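Local coordinates for protein Mono(ADP-ribosyl)transferase SpvB (Salmonella typhimurium, PDB 2GWM) that probably transfers ADP-ribose from NAD(+) to an arginine of host actin through this C-terminal ADP-ribosyltransferase domain, so preventing filament assembly, at residues G166-D169 with F170-Q173; A185-N188 with R189-R192. All coordinates share one frame; numbering follows the deposited sequence.

Interaction 1: residues G166-D169 with F170-Q173; sequences GSQD and FASQ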
loop_
_atom_site.group_PDB
_atom_site.type_symbol
_atom_site.label_atom_id
_atom_site.label_comp_id
_atom_site.label_asym_id
_atom_site.label_seq_id
_atom_site.Cartn_x
_atom_site.Cartn_y
_atom_site.Cartn_z
ATOM N N GLY A 166 -24.012 -5.491 -8.824
ATOM C CA GLY A 166 -25.344 -5.861 -9.219
ATOM C C GLY A 166 -26.146 -4.764 -9.888
ATOM O O GLY A 166 -27.386 -4.771 -9.750
ATOM N N SER A 167 -25.504 -3.895 -10.633
ATOM C CA SER A 167 -26.170 -2.924 -11.509
ATOM C C SER A 167 -25.383 -2.772 -12.801
ATOM O O SER A 167 -24.251 -3.227 -12.921
ATOM C CB SER A 167 -26.245 -1.582 -10.866
ATOM O OG SER A 167 -24.957 -1.027 -10.767
ATOM N N GLN A 168 -26.003 -2.176 -13.805
ATOM C CA GLN A 168 -25.284 -1.870 -15.016
ATOM C C GLN A 168 -24.191 -0.847 -14.768
ATOM O O GLN A 168 -23.160 -0.873 -15.403
ATOM C CB GLN A 168 -26.237 -1.392 -16.154
ATOM C CG GLN A 168 -25.559 -1.228 -17.493
ATOM C CD GLN A 168 -24.802 -2.438 -17.959
ATOM O OE1 GLN A 168 -25.213 -3.558 -17.697
ATOM N NE2 GLN A 168 -23.762 -2.210 -18.775
ATOM N N ASP A 169 -24.424 0.128 -13.910
ATOM C CA ASP A 169 -23.359 1.047 -13.542
ATOM C C ASP A 169 -22.129 0.319 -13.032
ATOM O O ASP A 169 -21.036 0.574 -13.471
ATOM C CB ASP A 169 -23.892 2.050 -12.517
ATOM C CG ASP A 169 -22.855 3.113 -12.051
ATOM O OD1 ASP A 169 -21.944 3.505 -12.773
ATOM O OD2 ASP A 169 -23.034 3.562 -10.892
ATOM N N PHE A 170 -22.358 -0.604 -12.121
ATOM C CA PHE A 170 -21.242 -1.431 -11.625
ATOM C C PHE A 170 -20.604 -2.223 -12.743
ATOM O O PHE A 170 -19.382 -2.282 -12.861
ATOM C CB PHE A 170 -21.737 -2.333 -10.541
ATOM C CG PHE A 170 -20.769 -3.384 -10.092
ATOM C CD1 PHE A 170 -19.819 -3.063 -9.123
ATOM C CD2 PHE A 170 -20.818 -4.652 -10.583
ATOM C CE1 PHE A 170 -18.981 -4.093 -8.656
ATOM C CE2 PHE A 170 -20.012 -5.626 -10.115
ATOM C CZ PHE A 170 -19.048 -5.295 -9.196
ATOM N N ALA A 171 -21.434 -2.902 -13.557
ATOM C CA ALA A 171 -20.912 -3.770 -14.599
ATOM C C ALA A 171 -20.032 -2.942 -15.559
ATOM O O ALA A 171 -18.969 -3.406 -16.040
ATOM C CB ALA A 171 -22.038 -4.383 -15.368
ATOM N N SER A 172 -20.489 -1.744 -15.915
ATOM C CA SER A 172 -19.775 -0.869 -16.828
ATOM C C SER A 172 -18.505 -0.382 -16.169
ATOM O O SER A 172 -17.448 -0.450 -16.794
ATOM C CB SER A 172 -20.630 0.324 -17.190
ATOM O OG SER A 172 -20.019 1.141 -18.158
ATOM N N GLN A 173 -18.596 0.086 -14.910
ATOM C CA GLN A 173 -17.351 0.566 -14.276
ATOM C C GLN A 173 -16.344 -0.523 -14.172
ATOM O O GLN A 173 -15.143 -0.343 -14.398
ATOM C CB GLN A 173 -17.676 1.201 -12.944
ATOM C CG GLN A 173 -18.428 2.526 -13.055
ATOM C CD GLN A 173 -18.353 3.369 -11.810
ATOM O OE1 GLN A 173 -17.329 3.409 -11.124
ATOM N NE2 GLN A 173 -19.434 4.039 -11.502
#
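S167 and F170 show how a helix is begun: the hydroxyl OG of S167, at the N-cap, accepts from F170 N at 3.0 Å along a nearly straight bond (170°). With chi1 at 69°, OG lies between the residue's own backbone N and carbonyl carbon, which points it forward over the first turn to meet one of the amides there. The backbone then takes over, with A171 N, S172 N and Q173 N bonding in succession to the carbonyl oxygens of S167, Q168 and D169.

A second polar link runs along the helix surface. Q173 NE2 donates to D169 OD1 at 2.9 Å, reaching the syn side of the carboxylate but 34° out of its plane, whereas the bond lies close to the plane of the glutamine amide. The carboxylate and amide planes are turned 56° apart, so the two groups meet at a slant through a single N-H. This side-chain bond joins the same i and i+4 residues as the backbone bond from Q173 N to D169 O.

F170 makes the main van der Waals contacts: its CB lies 3.5 Å from S167 OG, while CD2 comes obliquely to 3.7 Å from G166 N. Beyond the cap, the side chain of F170 packs on V163 of strand 155-164 and I193 of strand 192-198, seating helix 168-175 against both strands.

Interaction 2: residues A185-N188 with R189-R192; sequences ADTN and RIKR
D186 and T187 each offer a carbonyl oxygen to the amide three residues on, R189 N and I190 N respectively, both at 3.1 Å, in the i+3 pattern of a short 3-10 turn. The two donors stand well above the planes of the carbonyls they meet, as the tight winding brings them in at a steep angle.

The side chain of D186 secures the start of this turn. Its OD1 accepts from N188 N at 2.9 Å, closing an Asx turn, and is approached from above the carboxylate plane. With CG anti to the backbone N (chi1 -176°), the carboxylate lies beside the residue's own carbonyl carbon, within reach of the N188 amide whose hydrogen it accepts.

R189 folds back along D186 by its aliphatic part: CG lies 3.3 Å from D186 O, and CD comes to 4.0 Å from D186 CB. The chain bends at chi3 (54°), and a water joins its NH1 to D186 N, accepting from both. The two charged ends do not pair directly, since D186 OD2 and R189 NE remain 6.3 Å apart. I190 instead brings its CG1 branch against T187, with CG1 close to the carbonyl oxygen and CD1 4.1 Å from T187 CB. A second water donates to both N188 O and I190 O, bridging the carbonyls where the turn ends at the extended backbone of I190.

Outside the turn, I190 packs on L174 of helix 168-175, while T187 touches I119 and L179. Here, then, is an Asx turn leading into a 3-10 turn, which brings the connection after helix 168-175 round to strand 192-198 of the ADP-ribosyltransferase domain.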
loop_
_atom_site.group_PDB
_atom_site.type_symbol
_atom_site.label_atom_id
_atom_site.label_comp_id
_atom_site.label_asym_id
_atom_site.label_seq_id
_atom_site.Cartn_x
_atom_site.Cartn_y
_atom_site.Cartn_z
ATOM N N ALA A 185 -8.854 -15.960 -10.667
ATOM C CA ALA A 185 -9.671 -14.763 -10.928
ATOM C C ALA A 185 -11.145 -15.112 -10.997
ATOM O O ALA A 185 -11.495 -16.019 -11.750
ATOM C CB ALA A 185 -9.260 -14.179 -12.270
ATOM N N ASP A 186 -11.976 -14.355 -10.258
ATOM C CA ASP A 186 -13.458 -14.494 -10.349
ATOM C C ASP A 186 -14.128 -13.223 -9.989
ATOM O O ASP A 186 -14.245 -12.896 -8.827
ATOM C CB ASP A 186 -13.959 -15.605 -9.418
ATOM C CG ASP A 186 -15.481 -15.850 -9.562
ATOM O OD1 ASP A 186 -16.140 -15.134 -10.405
ATOM O OD2 ASP A 186 -16.016 -16.754 -8.869
ATOM N N THR A 187 -14.579 -12.491 -11.004
ATOM C CA THR A 187 -15.216 -11.230 -10.739
ATOM C C THR A 187 -16.523 -11.323 -9.941
ATOM O O THR A 187 -16.942 -10.290 -9.386
ATOM C CB THR A 187 -15.471 -10.392 -12.010
ATOM O OG1 THR A 187 -16.264 -11.177 -12.885
ATOM C CG2 THR A 187 -14.158 -10.008 -12.634
ATOM N N ASN A 188 -17.112 -12.506 -9.858
ATOM C CA ASN A 188 -18.328 -12.632 -9.070
ATOM C C ASN A 188 -18.087 -12.413 -7.574
ATOM O O ASN A 188 -19.028 -12.201 -6.821
ATOM C CB ASN A 188 -19.036 -13.938 -9.310
ATOM C CG ASN A 188 -19.507 -14.110 -10.763
ATOM O OD1 ASN A 188 -19.363 -15.204 -11.343
ATOM N ND2 ASN A 188 -19.962 -13.076 -11.354
ATOM N N ARG A 189 -16.811 -12.477 -7.162
ATOM C CA ARG A 189 -16.409 -12.209 -5.775
ATOM C C ARG A 189 -16.484 -10.734 -5.388
ATOM O O ARG A 189 -16.467 -10.401 -4.224
ATOM C CB ARG A 189 -14.934 -12.598 -5.562
ATOM C CG ARG A 189 -14.679 -14.079 -5.731
ATOM C CD ARG A 189 -13.143 -14.434 -5.707
ATOM N NE ARG A 189 -12.542 -13.889 -4.504
ATOM C CZ ARG A 189 -11.332 -13.325 -4.380
ATOM N NH1 ARG A 189 -10.481 -13.175 -5.401
ATOM N NH2 ARG A 189 -10.975 -12.883 -3.171
ATOM N N ILE A 190 -16.596 -9.848 -6.369
ATOM C CA ILE A 190 -16.492 -8.432 -6.112
ATOM C C ILE A 190 -17.773 -7.884 -5.564
ATOM O O ILE A 190 -18.840 -8.053 -6.203
ATOM C CB ILE A 190 -16.047 -7.643 -7.363
ATOM C CG1 ILE A 190 -14.695 -8.179 -7.876
ATOM C CG2 ILE A 190 -15.977 -6.153 -7.112
ATOM C CD1 ILE A 190 -14.350 -7.646 -9.216
ATOM N N LYS A 191 -17.667 -7.182 -4.438
ATOM C CA LYS A 191 -18.809 -6.583 -3.808
ATOM C C LYS A 191 -18.973 -5.107 -4.120
ATOM O O LYS A 191 -20.080 -4.576 -4.199
ATOM C CB LYS A 191 -18.718 -6.751 -2.302
ATOM C CG LYS A 191 -19.948 -6.300 -1.557
ATOM C CD LYS A 191 -20.187 -7.293 -0.406
ATOM C CE LYS A 191 -21.588 -7.220 0.120
ATOM N NZ LYS A 191 -21.758 -6.014 0.960
ATOM N N ARG A 192 -17.868 -4.422 -4.371
ATOM C CA ARG A 192 -17.918 -3.000 -4.581
ATOM C C ARG A 192 -16.662 -2.497 -5.253
ATOM O O ARG A 192 -15.577 -3.099 -5.167
ATOM C CB ARG A 192 -18.118 -2.295 -3.246
ATOM C CG ARG A 192 -16.848 -2.401 -2.406
ATOM C CD ARG A 192 -17.047 -1.824 -1.019
ATOM N NE ARG A 192 -18.028 -2.509 -0.172
ATOM C CZ ARG A 192 -17.826 -3.658 0.467
ATOM N NH1 ARG A 192 -16.692 -4.320 0.285
ATOM N NH2 ARG A 192 -18.783 -4.187 1.257
HETATM O O HOH W 1 -10.412 -13.833 -7.806
HETATM O O HOH W 2 -20.374 -9.942 -7.493
#

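In the fold
Interactions 1 and 2 illustrate how two local turns, separate along the chain, can be joined in space. Interaction 1 comes first, at the start of helix 168-175; interaction 2 follows in the connection that returns to strand 192-198. Their centres are 12 Å apart, and they touch where F170 CZ packs on I190 CG2 at 3.8 Å. Helix 168-175 comes after strand 155-164, which lies next to strand 192-198 and antiparallel to it in the five-stranded mixed sheet. Together the two turns therefore form part of the link between neighbouring strands, on the same side of the domain's centre.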